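Local coordinates for chromosome replication initiation protein (Geobacillus kaustophilus, PDB 2VN2) that probably takes part in initiating chromosome replication as the primosome protein DnaD, through a helix-rich N-terminal domain that binds magnesium, at residues Y111-A114 and A115-E119; L20-G23 and H24-Q27; R73-Q77 and K78-A82; L39-Q42 and S43-E47; M61-S64 and A65-M69. All coordinates share one frame; numbering follows the deposited sequence.

Contact 1: Y111-A114 and A115-E119. With MG (magnesium ion), chain E.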
# COMPACT_ATOMS: atom_id res chain seq x y z
N TYR A 111 -8.76 10.99 18.52
CA TYR A 111 -9.92 11.06 19.35
C TYR A 111 -10.19 12.45 19.98
O TYR A 111 -11.29 12.92 20.05
CB TYR A 111 -9.80 10.07 20.49
CG TYR A 111 -11.13 9.49 20.67
CD1 TYR A 111 -11.66 8.71 19.64
CD2 TYR A 111 -11.92 9.77 21.80
CE1 TYR A 111 -12.91 8.16 19.71
CE2 TYR A 111 -13.22 9.22 21.89
CZ TYR A 111 -13.71 8.38 20.81
OH TYR A 111 -15.02 7.76 20.78
N THR A 112 -9.14 13.03 20.49
CA THR A 112 -9.10 14.38 21.05
C THR A 112 -9.35 15.42 19.99
O THR A 112 -10.18 16.26 20.22
CB THR A 112 -7.72 14.54 21.76
OG1 THR A 112 -7.70 13.63 22.86
CG2 THR A 112 -7.41 16.03 22.19
N GLN A 113 -8.71 15.35 18.82
CA GLN A 113 -9.06 16.23 17.68
C GLN A 113 -10.55 16.14 17.27
O GLN A 113 -11.11 17.13 16.86
CB GLN A 113 -8.16 15.87 16.48
CG GLN A 113 -7.58 16.92 15.42
CD GLN A 113 -6.05 16.55 14.94
OE1 GLN A 113 -5.71 15.56 14.20
NE2 GLN A 113 -5.14 17.42 15.40
N ALA A 114 -11.16 14.94 17.27
CA ALA A 114 -12.53 14.71 16.83
C ALA A 114 -13.50 15.50 17.78
O ALA A 114 -14.42 16.19 17.30
CB ALA A 114 -12.87 13.21 16.85
N ALA A 115 -13.29 15.35 19.08
CA ALA A 115 -14.08 15.92 20.13
C ALA A 115 -14.05 17.43 20.21
O ALA A 115 -15.09 18.04 20.53
CB ALA A 115 -13.63 15.34 21.44
N GLN A 116 -12.88 18.01 19.90
CA GLN A 116 -12.57 19.44 19.88
C GLN A 116 -13.08 20.08 18.62
O GLN A 116 -13.32 21.33 18.58
CB GLN A 116 -11.06 19.66 20.04
CG GLN A 116 -10.64 19.12 21.44
CD GLN A 116 -9.19 19.39 21.92
OE1 GLN A 116 -8.25 19.68 21.12
NE2 GLN A 116 -9.00 19.25 23.30
N GLN A 117 -13.32 19.27 17.61
CA GLN A 117 -14.05 19.77 16.46
C GLN A 117 -15.52 19.39 16.51
O GLN A 117 -16.21 19.55 15.56
CB GLN A 117 -13.42 19.31 15.18
CG GLN A 117 -12.11 20.01 14.92
CD GLN A 117 -11.26 19.29 13.86
OE1 GLN A 117 -11.79 18.90 12.78
NE2 GLN A 117 -9.95 19.04 14.18
N GLY A 118 -15.99 18.94 17.66
CA GLY A 118 -17.39 18.54 17.81
C GLY A 118 -17.81 17.45 16.83
O GLY A 118 -18.96 17.44 16.37
N GLU A 119 -16.89 16.54 16.49
CA GLU A 119 -17.10 15.60 15.38
C GLU A 119 -17.66 14.31 15.90
O GLU A 119 -18.01 13.43 15.12
CB GLU A 119 -15.84 15.36 14.59
CG GLU A 119 -16.02 15.62 13.14
CD GLU A 119 -15.49 16.95 12.72
OE1 GLU A 119 -16.26 17.99 12.77
OE2 GLU A 119 -14.28 16.94 12.30
MG MG E . -3.51 16.13 14.36

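Contact 2: L20-G23 and H24-Q27. With MG (magnesium ion), chain E.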
# COMPACT_ATOMS: atom_id res chain seq x y z
N LEU A 20 -3.11 8.74 7.95
CA LEU A 20 -3.30 9.22 9.28
C LEU A 20 -1.94 9.35 9.99
O LEU A 20 -1.74 10.29 10.71
CB LEU A 20 -4.19 8.24 10.06
CG LEU A 20 -5.65 8.11 9.68
CD1 LEU A 20 -6.24 6.96 10.58
CD2 LEU A 20 -6.40 9.45 9.91
N LEU A 21 -1.00 8.45 9.74
CA LEU A 21 0.36 8.63 10.29
C LEU A 21 1.16 9.81 9.64
O LEU A 21 1.75 10.63 10.34
CB LEU A 21 1.14 7.38 10.12
CG LEU A 21 2.27 6.93 11.03
CD1 LEU A 21 3.35 6.32 10.24
CD2 LEU A 21 2.77 7.82 12.16
N LEU A 22 1.19 9.86 8.32
CA LEU A 22 1.68 10.99 7.56
C LEU A 22 1.06 12.29 7.95
O LEU A 22 1.73 13.29 8.03
CB LEU A 22 1.33 10.71 6.11
CG LEU A 22 2.12 11.45 5.10
CD1 LEU A 22 3.55 11.19 5.32
CD2 LEU A 22 1.66 10.91 3.74
N GLY A 23 -0.24 12.30 8.22
CA GLY A 23 -0.91 13.53 8.56
C GLY A 23 -0.65 14.04 10.00
O GLY A 23 -1.06 15.16 10.36
N HIS A 24 -0.01 13.25 10.85
CA HIS A 24 0.04 13.58 12.26
C HIS A 24 1.28 13.18 12.97
O HIS A 24 1.31 13.32 14.13
CB HIS A 24 -1.11 12.88 13.02
CG HIS A 24 -2.49 13.23 12.51
ND1 HIS A 24 -3.23 14.30 13.00
CD2 HIS A 24 -3.25 12.66 11.53
CE1 HIS A 24 -4.40 14.36 12.35
NE2 HIS A 24 -4.41 13.40 11.43
N TYR A 25 2.30 12.65 12.30
CA TYR A 25 3.52 12.27 12.99
C TYR A 25 4.19 13.45 13.67
O TYR A 25 4.79 13.25 14.67
CB TYR A 25 4.52 11.57 12.06
CG TYR A 25 5.14 12.49 11.04
CD1 TYR A 25 6.35 13.20 11.32
CD2 TYR A 25 4.52 12.68 9.79
CE1 TYR A 25 6.88 14.10 10.38
CE2 TYR A 25 5.09 13.53 8.80
CZ TYR A 25 6.26 14.24 9.11
OH TYR A 25 6.79 15.04 8.16
N LYS A 26 4.18 14.64 13.07
CA LYS A 26 4.78 15.89 13.71
C LYS A 26 4.06 16.25 15.00
O LYS A 26 4.68 16.41 16.04
CB LYS A 26 4.85 17.13 12.74
CG LYS A 26 4.88 18.48 13.41
CD LYS A 26 3.99 19.46 12.61
CE LYS A 26 4.43 20.93 12.93
NZ LYS A 26 3.84 22.02 11.88
N GLN A 27 2.75 16.32 14.92
CA GLN A 27 1.94 16.44 16.10
C GLN A 27 2.19 15.36 17.14
O GLN A 27 1.81 15.58 18.28
CB GLN A 27 0.44 16.45 15.74
CG GLN A 27 -0.20 17.85 15.54
CD GLN A 27 -1.59 17.89 14.64
OE1 GLN A 27 -1.67 17.46 13.45
NE2 GLN A 27 -2.67 18.40 15.30
MG MG E . -3.51 16.13 14.36
O HOH W 1 2.60 15.22 10.25
O HOH W 2 1.58 16.32 11.86

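Contact 3: R73-Q77 and K78-A82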
# COMPACT_ATOMS: atom_id res chain seq x y z
N ARG A 73 16.46 3.94 20.51
CA ARG A 73 16.39 4.35 21.93
C ARG A 73 15.37 5.50 22.22
O ARG A 73 14.53 5.35 23.11
CB ARG A 73 17.81 4.67 22.43
CG ARG A 73 17.97 4.74 23.94
CD ARG A 73 19.49 4.62 24.49
NE ARG A 73 20.35 3.55 23.88
CZ ARG A 73 21.65 3.73 23.58
NH1 ARG A 73 22.41 2.76 23.04
NH2 ARG A 73 22.21 4.92 23.83
N ARG A 74 15.46 6.61 21.49
CA ARG A 74 14.52 7.77 21.69
C ARG A 74 13.05 7.40 21.34
O ARG A 74 12.12 7.88 22.01
CB ARG A 74 15.02 9.07 20.96
CG ARG A 74 14.03 10.32 20.97
CD ARG A 74 14.65 11.76 21.54
NE ARG A 74 13.76 13.01 21.49
CZ ARG A 74 13.79 14.02 20.58
NH1 ARG A 74 14.65 14.00 19.57
NH2 ARG A 74 12.92 15.03 20.67
N LEU A 75 12.84 6.55 20.32
CA LEU A 75 11.46 6.06 20.03
C LEU A 75 10.90 5.14 21.18
O LEU A 75 9.68 5.20 21.44
CB LEU A 75 11.40 5.24 18.70
CG LEU A 75 11.57 6.09 17.42
CD1 LEU A 75 11.77 5.14 16.25
CD2 LEU A 75 10.34 6.97 17.19
N LEU A 76 11.76 4.27 21.75
CA LEU A 76 11.42 3.41 22.94
C LEU A 76 11.02 4.30 24.08
O LEU A 76 9.94 4.13 24.71
CB LEU A 76 12.60 2.47 23.42
CG LEU A 76 12.87 1.27 22.49
CD1 LEU A 76 14.22 0.62 22.63
CD2 LEU A 76 11.76 0.23 22.46
N GLN A 77 11.84 5.31 24.32
CA GLN A 77 11.44 6.29 25.35
C GLN A 77 10.28 7.17 25.10
O GLN A 77 9.48 7.36 25.99
CB GLN A 77 12.62 7.03 26.01
CG GLN A 77 13.07 8.30 25.50
CD GLN A 77 14.62 8.38 25.69
OE1 GLN A 77 15.24 7.46 26.30
NE2 GLN A 77 15.25 9.42 25.09
N LYS A 78 10.10 7.71 23.89
CA LYS A 78 8.81 8.42 23.65
C LYS A 78 7.61 7.46 23.69
O LYS A 78 6.53 7.91 23.63
CB LYS A 78 8.82 9.22 22.34
CG LYS A 78 9.88 10.32 22.24
CD LYS A 78 10.35 10.49 20.76
CE LYS A 78 10.42 11.94 20.34
NZ LYS A 78 11.03 12.11 19.01
N GLY A 79 7.79 6.15 23.75
CA GLY A 79 6.64 5.20 23.76
C GLY A 79 5.93 5.13 22.42
O GLY A 79 4.73 4.79 22.32
N MET A 80 6.70 5.35 21.37
CA MET A 80 6.26 5.02 19.96
C MET A 80 6.46 3.62 19.51
O MET A 80 5.74 3.14 18.68
CB MET A 80 6.88 6.00 18.95
CG MET A 80 6.48 7.49 19.25
SD MET A 80 4.78 7.88 19.00
CE MET A 80 4.93 9.21 20.15
N ILE A 81 7.44 2.91 20.02
CA ILE A 81 7.63 1.49 19.65
C ILE A 81 7.96 0.78 21.04
O ILE A 81 8.34 1.49 21.97
CB ILE A 81 8.80 1.23 18.66
CG1 ILE A 81 10.16 1.64 19.25
CG2 ILE A 81 8.54 1.78 17.21
CD1 ILE A 81 11.38 1.12 18.49
N ALA A 82 7.80 -0.56 21.15
CA ALA A 82 8.10 -1.32 22.35
C ALA A 82 8.79 -2.60 21.86
O ALA A 82 8.55 -3.02 20.75
CB ALA A 82 6.81 -1.66 23.10

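Contact 4: L39-Q42 and S43-E47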
# COMPACT_ATOMS: atom_id res chain seq x y z
N LEU A 39 9.41 3.30 8.77
CA LEU A 39 9.17 2.67 7.38
C LEU A 39 10.21 1.68 7.19
O LEU A 39 9.87 0.56 6.81
CB LEU A 39 9.28 3.68 6.21
CG LEU A 39 8.01 4.54 5.93
CD1 LEU A 39 6.99 4.75 7.11
CD2 LEU A 39 8.24 5.90 5.15
N HIS A 40 11.52 2.03 7.42
CA HIS A 40 12.51 0.87 7.23
C HIS A 40 12.16 -0.33 8.17
O HIS A 40 12.26 -1.47 7.72
CB HIS A 40 13.98 1.19 7.36
CG HIS A 40 14.51 2.15 6.35
ND1 HIS A 40 14.79 1.81 5.05
CD2 HIS A 40 14.81 3.46 6.47
CE1 HIS A 40 15.24 2.87 4.41
NE2 HIS A 40 15.26 3.89 5.25
N MET A 41 11.82 -0.09 9.45
CA MET A 41 11.45 -1.21 10.32
C MET A 41 10.29 -1.92 9.79
O MET A 41 10.36 -3.09 9.77
CB MET A 41 11.13 -0.91 11.78
CG MET A 41 12.34 -0.29 12.65
SD MET A 41 11.74 0.49 14.25
CE MET A 41 10.55 -0.74 14.57
N GLN A 42 9.22 -1.26 9.35
CA GLN A 42 8.07 -1.99 8.76
C GLN A 42 8.53 -2.96 7.65
O GLN A 42 8.14 -4.12 7.57
CB GLN A 42 7.01 -1.06 8.21
CG GLN A 42 5.75 -1.80 7.72
CD GLN A 42 4.82 -0.88 6.92
OE1 GLN A 42 4.83 0.40 7.09
NE2 GLN A 42 4.03 -1.49 5.96
N SER A 43 9.41 -2.45 6.82
CA SER A 43 9.92 -3.15 5.65
C SER A 43 10.70 -4.44 6.00
O SER A 43 10.58 -5.45 5.32
CB SER A 43 10.83 -2.16 4.90
OG SER A 43 11.33 -2.74 3.72
N PHE A 44 11.56 -4.35 7.00
CA PHE A 44 12.16 -5.52 7.71
C PHE A 44 11.12 -6.50 8.30
O PHE A 44 11.28 -7.72 8.12
CB PHE A 44 13.13 -5.05 8.81
CG PHE A 44 14.51 -4.72 8.31
CD1 PHE A 44 15.34 -5.69 7.77
CD2 PHE A 44 15.00 -3.45 8.39
CE1 PHE A 44 16.63 -5.36 7.28
CE2 PHE A 44 16.29 -3.09 7.93
CZ PHE A 44 17.08 -4.02 7.38
N PHE A 45 10.09 -6.02 9.01
CA PHE A 45 9.02 -6.91 9.54
C PHE A 45 8.38 -7.69 8.37
O PHE A 45 7.98 -8.83 8.53
CB PHE A 45 7.83 -6.16 10.20
CG PHE A 45 8.20 -5.31 11.39
CD1 PHE A 45 9.45 -5.50 12.08
CD2 PHE A 45 7.29 -4.38 11.87
CE1 PHE A 45 9.76 -4.77 13.13
CE2 PHE A 45 7.57 -3.64 12.95
CZ PHE A 45 8.81 -3.83 13.58
N GLU A 46 8.18 -7.02 7.23
CA GLU A 46 7.51 -7.64 6.07
C GLU A 46 8.40 -8.57 5.29
O GLU A 46 7.89 -9.31 4.52
CB GLU A 46 6.88 -6.63 5.19
CG GLU A 46 5.76 -6.00 5.86
CD GLU A 46 5.18 -5.01 4.94
OE1 GLU A 46 5.52 -5.15 3.74
OE2 GLU A 46 4.41 -4.09 5.38
N GLU A 47 9.69 -8.58 5.59
CA GLU A 47 10.65 -9.57 5.13
C GLU A 47 10.90 -10.66 6.16
O GLU A 47 11.82 -11.46 5.97
CB GLU A 47 12.04 -8.96 4.96
CG GLU A 47 12.37 -8.19 3.73
CD GLU A 47 13.78 -7.64 3.90
OE1 GLU A 47 14.14 -6.56 3.33
OE2 GLU A 47 14.55 -8.29 4.69

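Contact 5: M61-S64 and A65-M69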
# COMPACT_ATOMS: atom_id res chain seq x y z
N MET A 61 19.84 4.25 5.33
CA MET A 61 19.51 5.63 5.76
C MET A 61 20.77 6.51 5.62
O MET A 61 21.88 5.98 5.50
CB MET A 61 19.03 5.72 7.24
CG MET A 61 18.10 4.78 7.69
SD MET A 61 17.23 5.01 9.32
CE MET A 61 17.45 3.41 9.20
N THR A 62 20.61 7.82 5.71
CA THR A 62 21.78 8.70 5.67
C THR A 62 22.50 8.83 7.04
O THR A 62 23.53 9.53 7.12
CB THR A 62 21.40 10.11 5.27
OG1 THR A 62 20.51 10.61 6.26
CG2 THR A 62 20.78 10.16 3.82
N VAL A 63 21.96 8.22 8.10
CA VAL A 63 22.55 8.30 9.41
C VAL A 63 23.50 7.07 9.78
O VAL A 63 23.31 5.98 9.23
CB VAL A 63 21.45 8.50 10.49
CG1 VAL A 63 20.69 9.77 10.17
CG2 VAL A 63 20.54 7.39 10.55
N SER A 64 24.44 7.26 10.70
CA SER A 64 25.26 6.18 11.14
C SER A 64 24.47 5.19 11.99
O SER A 64 23.33 5.43 12.46
CB SER A 64 26.46 6.74 11.97
OG SER A 64 25.98 7.35 13.17
N ALA A 65 25.08 4.01 12.18
CA ALA A 65 24.56 2.95 12.98
C ALA A 65 24.34 3.48 14.40
O ALA A 65 23.31 3.23 15.13
CB ALA A 65 25.60 1.73 12.94
N ALA A 66 25.28 4.30 14.83
CA ALA A 66 25.21 4.85 16.19
C ALA A 66 24.03 5.82 16.37
O ALA A 66 23.36 5.77 17.42
CB ALA A 66 26.62 5.51 16.55
N GLU A 67 23.77 6.68 15.37
CA GLU A 67 22.63 7.66 15.38
C GLU A 67 21.35 6.91 15.35
O GLU A 67 20.46 7.16 16.12
CB GLU A 67 22.68 8.60 14.17
CG GLU A 67 23.88 9.53 14.19
CD GLU A 67 24.11 10.33 12.87
OE1 GLU A 67 23.58 11.48 12.89
OE2 GLU A 67 24.80 9.88 11.86
N CYS A 68 21.29 5.93 14.44
CA CYS A 68 20.14 4.99 14.35
C CYS A 68 19.88 4.26 15.72
O CYS A 68 18.76 4.26 16.25
CB CYS A 68 20.36 4.05 13.08
SG CYS A 68 18.97 2.93 12.83
N MET A 69 20.88 3.76 16.41
CA MET A 69 20.61 3.20 17.78
C MET A 69 20.08 4.24 18.73
O MET A 69 19.23 3.97 19.59
CB MET A 69 21.86 2.56 18.46
CG MET A 69 21.48 2.12 19.96
SD MET A 69 20.26 0.75 19.90
CE MET A 69 18.82 1.24 20.84

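Contact 1: Y111-A114 and A115-E119
Gln116 lies alongside Thr112, one turn further down the closing part of helix 100-116, and can be followed atom by atom. Its CB is 3.5 Å from Thr112 O, and with CG anti to its own carbonyl carbon (chi1 -63°) the next methylene comes still closer, Gln116 CG to Thr112 O 3.1 Å. Beyond CG the chain is extended, and the terminal amide lies beside the methyl CG2 of Thr112, NE2 3.8 Å from it. Gln113 and Gln117 repeat this side-by-side packing one residue further along, their amide planes 37° apart. There the helix stops in a Schellman motif: Glu119 N gives a short bond to Ala114 O (2.6 Å, 158°), Gly118 N gives a weak one to Ala115 O, and Gly118 takes positive phi to make the turn. The amide of Gln113 reaches a magnesium ion, completing with His24, Gln27 and His109 the metal site of this structure. Residues 115-119 are exposed, whereas Ala114 is buried. The Schellman bonds thus occupy Ala114 O and Ala115 O, carbonyls that the ending helix would otherwise leave without regular backbone donors, while the Gln113 side chain, one turn back, is tied to the metal.

Contact 2: L20-G23 and H24-Q27
The backbone leaves helix 19-22 on one carbonyl, Leu21 O, which takes a straight bond from His24 N (3.2 Å, 163°) arriving above the carbonyl plane and a weak one from Tyr25 N. His24 then drops its ring back along the departing turn: the edge of the imidazole, at CD2, is 2.9 Å from Leu20 O, while Gly23 O lies over one face. His24 ND1 binds the magnesium ion at 2.3 Å, and this metal bond and these neighbours probably limit the ring's rotation. Gln27 brings its amide to the same ion from three residues further on. Tyr25 points elsewhere. Its CG sits between the backbone N and the carbonyl carbon (chi1 70°), which places the ring edge against the helix end, with CD2 3.4 Å from Leu22 O. Separately, Tyr25 CB touches Leu21 CD2 at 4.1 Å. Replacing Tyr25 by an alanine would probably leave Glu32, and His40 of the second subunit, without the hydroxyl they share, and open a gap beside Leu22. Two waters knit the turn, one from Leu22 O to Lys26 N and the other from Gly23 O to Gln27 N. Around this loop, helix 100-116 packs on Leu20, Leu21 and His24 through Leu102, Leu106 and Leu110, and helix 32-45 meets Leu21 and Tyr25 through Leu35.

Contact 3: R73-Q77 and K78-A82
Lys78 N donates to Arg74 O at 2.8 Å with an angle of 167°, the last regular bond before helix 65-77 gives way. Two further bonds finish the helix as a Schellman motif. Met80 N reaches back to Leu75 O (3.0 Å), nearly along the C=O axis, whereas Gly79 N meets Leu76 O at 3.1 Å from above the carbonyl plane. Gly79 carries the positive phi (71°) on which this reversal depends.

The side chains follow the turn. Lys78 bends at chi2 and chi3 and folds back over its own acceptor residue: CG brushes Arg74 O, CD lies 3.7 Å from Arg74 CG, and NZ comes to rest 3.6 Å above the guanidinium plane of Arg74, over its centre. On the inner side the chain brings Ile81 back against the last turn of the helix. Its CG1 occupies the position between backbone N and carbonyl carbon (chi1 62°), and this turns the branch into the groove between Leu75 CB (3.8 Å) and Leu76 CD2 (3.9 Å). The Met80 and Leu75 side chains cross at about a right angle, CB against CD2, while the thioether of Met80 leads off toward Leu102 and Lys105 of helix 100-116. Ala82 begins the strand that pairs with Thr98.

Lys78 NZ also forms a salt bridge with Glu34 and a hydrogen bond to Gly29 O; this second set of partners probably offsets the cost of holding an ammonium over the face of a guanidinium, and ties the helix terminus to helix 32-45.

Contact 4: L39-Q42 and S43-E47
Met41 and Phe45 run side by side on the inward face of helix 32-45, pointing the same way, and make the tight half of this contact. The methyl CE of Met41, turned by the bend at chi3, touches the far end of the phenyl ring at CZ, 3.7 Å away. Nearer the backbone, Met41 O lies 3.4 Å above the face of the same ring, offset toward its rim, although this carbonyl also accepts Phe45 N at 3.0 Å. Tyr97 of strand 97-98 covers both side chains. Phe44 leaves by another direction: its CD2 is 3.4 Å from His40 O, and its ring packs on helix 54-59 and makes a cation-pi contact with Arg60.

All four carbonyls of 39-42 accept from the residue four places on, as in a regular alpha-helix. The order of helices 32-45, 54-59 and 65-77, followed by the strand pair 82-83 and 97-98, is consistent with a winged helix-turn-helix fold.

The opposite character belongs to Gln42 and Glu46, which lie partly exposed one turn apart. With CG anti to the nitrogen (chi1 -175°) and the chain extended, Gln42 sends NE2 to Glu46 OE2 at 2.7 Å and 165°; the acceptor lies in the amide plane but is met on its syn side, 29° out of the carboxylate plane. A leucine in place of Gln42 would probably leave Glu46 OE2 without this donor and the carboxylate freer to turn. Glu46 OE1 makes a salt bridge with Lys19 of the second subunit.

Contact 5: M61-S64 and A65-M69
Ser64 and Glu67 bond each other twice, in the reciprocal pattern of a capping box at the start of helix 65-77. Ser64 N gives its hydrogen to Glu67 OE2 at 2.9 Å in an almost perfectly straight line (178°), approaching from above the carboxylate plane. In return Glu67 N donates to Ser64 OG (3.2 Å, 158°). The hydroxyl can do this because OG stands between the backbone N and carbonyl carbon, chi1 66°, which brings it to the amide of Glu67. Ser64 OG is also only 3.1 Å from Glu67 OE2, which places both polar ends of the box within one small cluster. The Glu67 chain, extended beyond CG, runs back alongside the N-cap residue, its CG 3.2 Å from Ser64 OG. The next bond is that of Cys68 N to Ser64 O (2.9 Å), the opening turn of the helix proper.

Outside this polar knot the packing is apolar. Val63 sets its CB against Glu67, and its CG2 lies 4.2 Å from Cys68 CB. The thiol of Cys68, anti to its own nitrogen, meets Met61 CE at 4.0 Å, and both residues pack against Leu37 of helix 32-45.

With the hydroxyl taking up an amide of the first turn and a carboxylate lying at the positive end of the helix dipole, the chemistry is that of a capped helix start, and the acid would probably be favoured in its ionised form.

Overall arrangement
Along the chain the order is contact 2, contact 4, contact 5, contact 3 and contact 1. Contacts 5 and 3 are separated by three residues and use the two ends of helix 65-77, a capping box at its start and a Schellman motif at its finish. Contact 4, on helix 32-45, touches both: His40 meets Met61, and Met41 meets Ile81. Contacts 1 and 2, with centres about 16 Å apart, are joined by a shared magnesium ion, which links the end of helix 100-116 to the loop after helix 19-22. Contacts 1 and 5 lie about 37 Å apart, centre to centre, on opposite sides of the chain's centre. All but contact 3 also touch the second subunit, so most of these local contacts also border the subunit interface.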